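Local atomic coordinates of 30kLP (Treponema pallidum, PDB entry 3K8H), a protein that alters membrane permeability at acidic pH and might be involved in ligand transport at the outer membrane. Residues Leu201-Leu206 with Ile237-Thr242. Numbering follows the deposited sequence.
Sequences LYTLSL and IIEDGT
Leu-204 and Ile-238 form a hydrogen-bonded antiparallel pair, Leu-204 N to Ile-238 O at 3.0 Å and Ile-238 N to Leu-204 O at 3.1 Å, in neighbouring strands of the U-shaped beta-half-barrel; the N-to-C directions of 201-206 and 237-239 differ by 174°. The register then slips: Asp-240 and Gly-241 both face Tyr-202, a G1 beta bulge with Asp-240 at positive phi. Tyr-202 O receives Gly-241 N at 3.3 Å and, weakly, Asp-240 N, while Tyr-202 N donates to Gly-241 O at 3.1 Å. With chi1 at 66°, CG of Tyr-202 sits between its backbone N and carbonyl carbon, and the ring leans across the bulge. Gly-241 CA lies 3.9 Å from the ring centroid of Tyr-202, 22° off the normal, a CH-pi contact over the face. Ile-238 CG2 approaches the same ring obliquely, at 4.0 Å from Tyr-202 CE2. The Leu-204 and Ile-238 side chains lie side by side, their CD1 atoms 3.8 Å apart; Leu-177 and Leu-176 of helix 169-177 pack on Tyr-202 and Leu-204. On the other face, Thr-203 CG2 meets the Glu-239 CG methylene at 3.9 Å. Between the two segments the hydrogen bonds are all backbone to backbone, while the bare alpha carbon of Gly-241 permits close apposition of the tyrosine ring where strand 235-244 turns its corner at Asp-240.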
loop_
_atom_site.group_PDB
_atom_site.type_symbol
_atom_site.label_atom_id
_atom_site.label_comp_id
_atom_site.label_asym_id
_atom_site.label_seq_id
_atom_site.Cartn_x
_atom_site.Cartn_y
_atom_site.Cartn_z
ATOM N N LEU A 201 5.961 -0.461 14.745
ATOM C CA LEU A 201 5.716 -1.842 14.341
ATOM C C LEU A 201 4.717 -2.394 15.346
ATOM O O LEU A 201 4.825 -2.108 16.533
ATOM C CB LEU A 201 7.019 -2.622 14.467
ATOM C CG LEU A 201 7.407 -3.760 13.549
ATOM C CD1 LEU A 201 7.333 -3.360 12.057
ATOM C CD2 LEU A 201 8.829 -4.134 13.926
ATOM N N TYR A 202 3.755 -3.186 14.889
ATOM C CA TYR A 202 2.741 -3.706 15.804
ATOM C C TYR A 202 2.337 -5.117 15.463
ATOM O O TYR A 202 2.482 -5.556 14.316
ATOM C CB TYR A 202 1.498 -2.793 15.870
ATOM C CG TYR A 202 0.707 -2.715 14.591
ATOM C CD1 TYR A 202 0.864 -1.637 13.712
ATOM C CD2 TYR A 202 -0.194 -3.727 14.243
ATOM C CE1 TYR A 202 0.145 -1.570 12.529
ATOM C CE2 TYR A 202 -0.912 -3.670 13.074
ATOM C CZ TYR A 202 -0.739 -2.590 12.219
ATOM O OH TYR A 202 -1.457 -2.551 11.051
ATOM N N THR A 203 1.865 -5.836 16.474
ATOM C CA THR A 203 1.120 -7.067 16.248
ATOM C C THR A 203 -0.174 -6.918 17.031
ATOM O O THR A 203 -0.207 -6.224 18.043
ATOM C CB THR A 203 1.883 -8.341 16.704
ATOM O OG1 THR A 203 2.114 -8.292 18.113
ATOM C CG2 THR A 203 3.213 -8.442 16.019
ATOM N N LEU A 204 -1.231 -7.557 16.549
ATOM C CA LEU A 204 -2.531 -7.504 17.182
ATOM C C LEU A 204 -3.265 -8.825 16.992
ATOM O O LEU A 204 -3.001 -9.563 16.038
ATOM C CB LEU A 204 -3.367 -6.344 16.607
ATOM C CG LEU A 204 -3.850 -6.350 15.142
ATOM C CD1 LEU A 204 -5.161 -7.125 14.933
ATOM C CD2 LEU A 204 -4.037 -4.920 14.657
ATOM N N SER A 205 -4.189 -9.112 17.900
ATOM C CA SER A 205 -5.214 -10.106 17.644
ATOM C C SER A 205 -6.572 -9.520 17.968
ATOM O O SER A 205 -6.712 -8.750 18.909
ATOM C CB SER A 205 -4.984 -11.393 18.434
ATOM O OG SER A 205 -4.592 -11.101 19.744
ATOM N N LEU A 206 -7.565 -9.906 17.178
ATOM C CA LEU A 206 -8.892 -9.350 17.261
ATOM C C LEU A 206 -9.886 -10.511 17.283
ATOM O O LEU A 206 -9.902 -11.339 16.372
ATOM C CB LEU A 206 -9.117 -8.440 16.048
ATOM C CG LEU A 206 -10.508 -7.892 15.723
ATOM C CD1 LEU A 206 -11.046 -6.969 16.826
ATOM C CD2 LEU A 206 -10.485 -7.183 14.377
ATOM N N ILE A 237 -5.089 -12.416 13.418
ATOM C CA ILE A 237 -3.750 -12.000 13.834
ATOM C C ILE A 237 -3.007 -11.296 12.707
ATOM O O ILE A 237 -2.941 -11.788 11.582
ATOM C CB ILE A 237 -2.914 -13.191 14.355
ATOM C CG1 ILE A 237 -3.510 -13.705 15.673
ATOM C CG2 ILE A 237 -1.446 -12.784 14.557
ATOM C CD1 ILE A 237 -3.116 -15.109 16.014
ATOM N N ILE A 238 -2.469 -10.127 13.031
ATOM C CA ILE A 238 -1.661 -9.342 12.125
ATOM C C ILE A 238 -0.331 -9.127 12.813
ATOM O O ILE A 238 -0.298 -8.705 13.958
ATOM C CB ILE A 238 -2.321 -7.973 11.837
ATOM C CG1 ILE A 238 -3.702 -8.160 11.190
ATOM C CG2 ILE A 238 -1.410 -7.084 10.985
ATOM C CD1 ILE A 238 -4.551 -6.907 11.203
ATOM N N GLU A 239 0.759 -9.431 12.111
ATOM C CA GLU A 239 2.116 -9.269 12.631
ATOM C C GLU A 239 2.956 -8.457 11.669
ATOM O O GLU A 239 2.925 -8.690 10.463
ATOM C CB GLU A 239 2.789 -10.624 12.808
ATOM C CG GLU A 239 2.177 -11.507 13.856
ATOM C CD GLU A 239 2.834 -12.865 13.896
ATOM O OE1 GLU A 239 3.261 -13.273 14.998
ATOM O OE2 GLU A 239 2.923 -13.516 12.828
ATOM N N ASP A 240 3.730 -7.530 12.222
ATOM C CA ASP A 240 4.612 -6.649 11.456
ATOM C C ASP A 240 3.838 -5.669 10.565
ATOM O O ASP A 240 4.265 -5.344 9.458
ATOM C CB ASP A 240 5.653 -7.460 10.664
ATOM C CG ASP A 240 6.433 -8.414 11.544
ATOM O OD1 ASP A 240 6.684 -8.057 12.715
ATOM O OD2 ASP A 240 6.787 -9.523 11.077
ATOM N N GLY A 241 2.692 -5.205 11.055
ATOM C CA GLY A 241 2.031 -4.053 10.456
ATOM C C GLY A 241 2.821 -2.822 10.857
ATOM O O GLY A 241 3.632 -2.872 11.783
ATOM N N THR A 242 2.609 -1.715 10.162
ATOM C CA THR A 242 3.249 -0.473 10.562
ATOM C C THR A 242 2.287 0.700 10.435
ATOM O O THR A 242 1.390 0.710 9.580
ATOM C CB THR A 242 4.569 -0.161 9.790
ATOM O OG1 THR A 242 4.275 0.582 8.602
ATOM C CG2 THR A 242 5.321 -1.424 9.416
#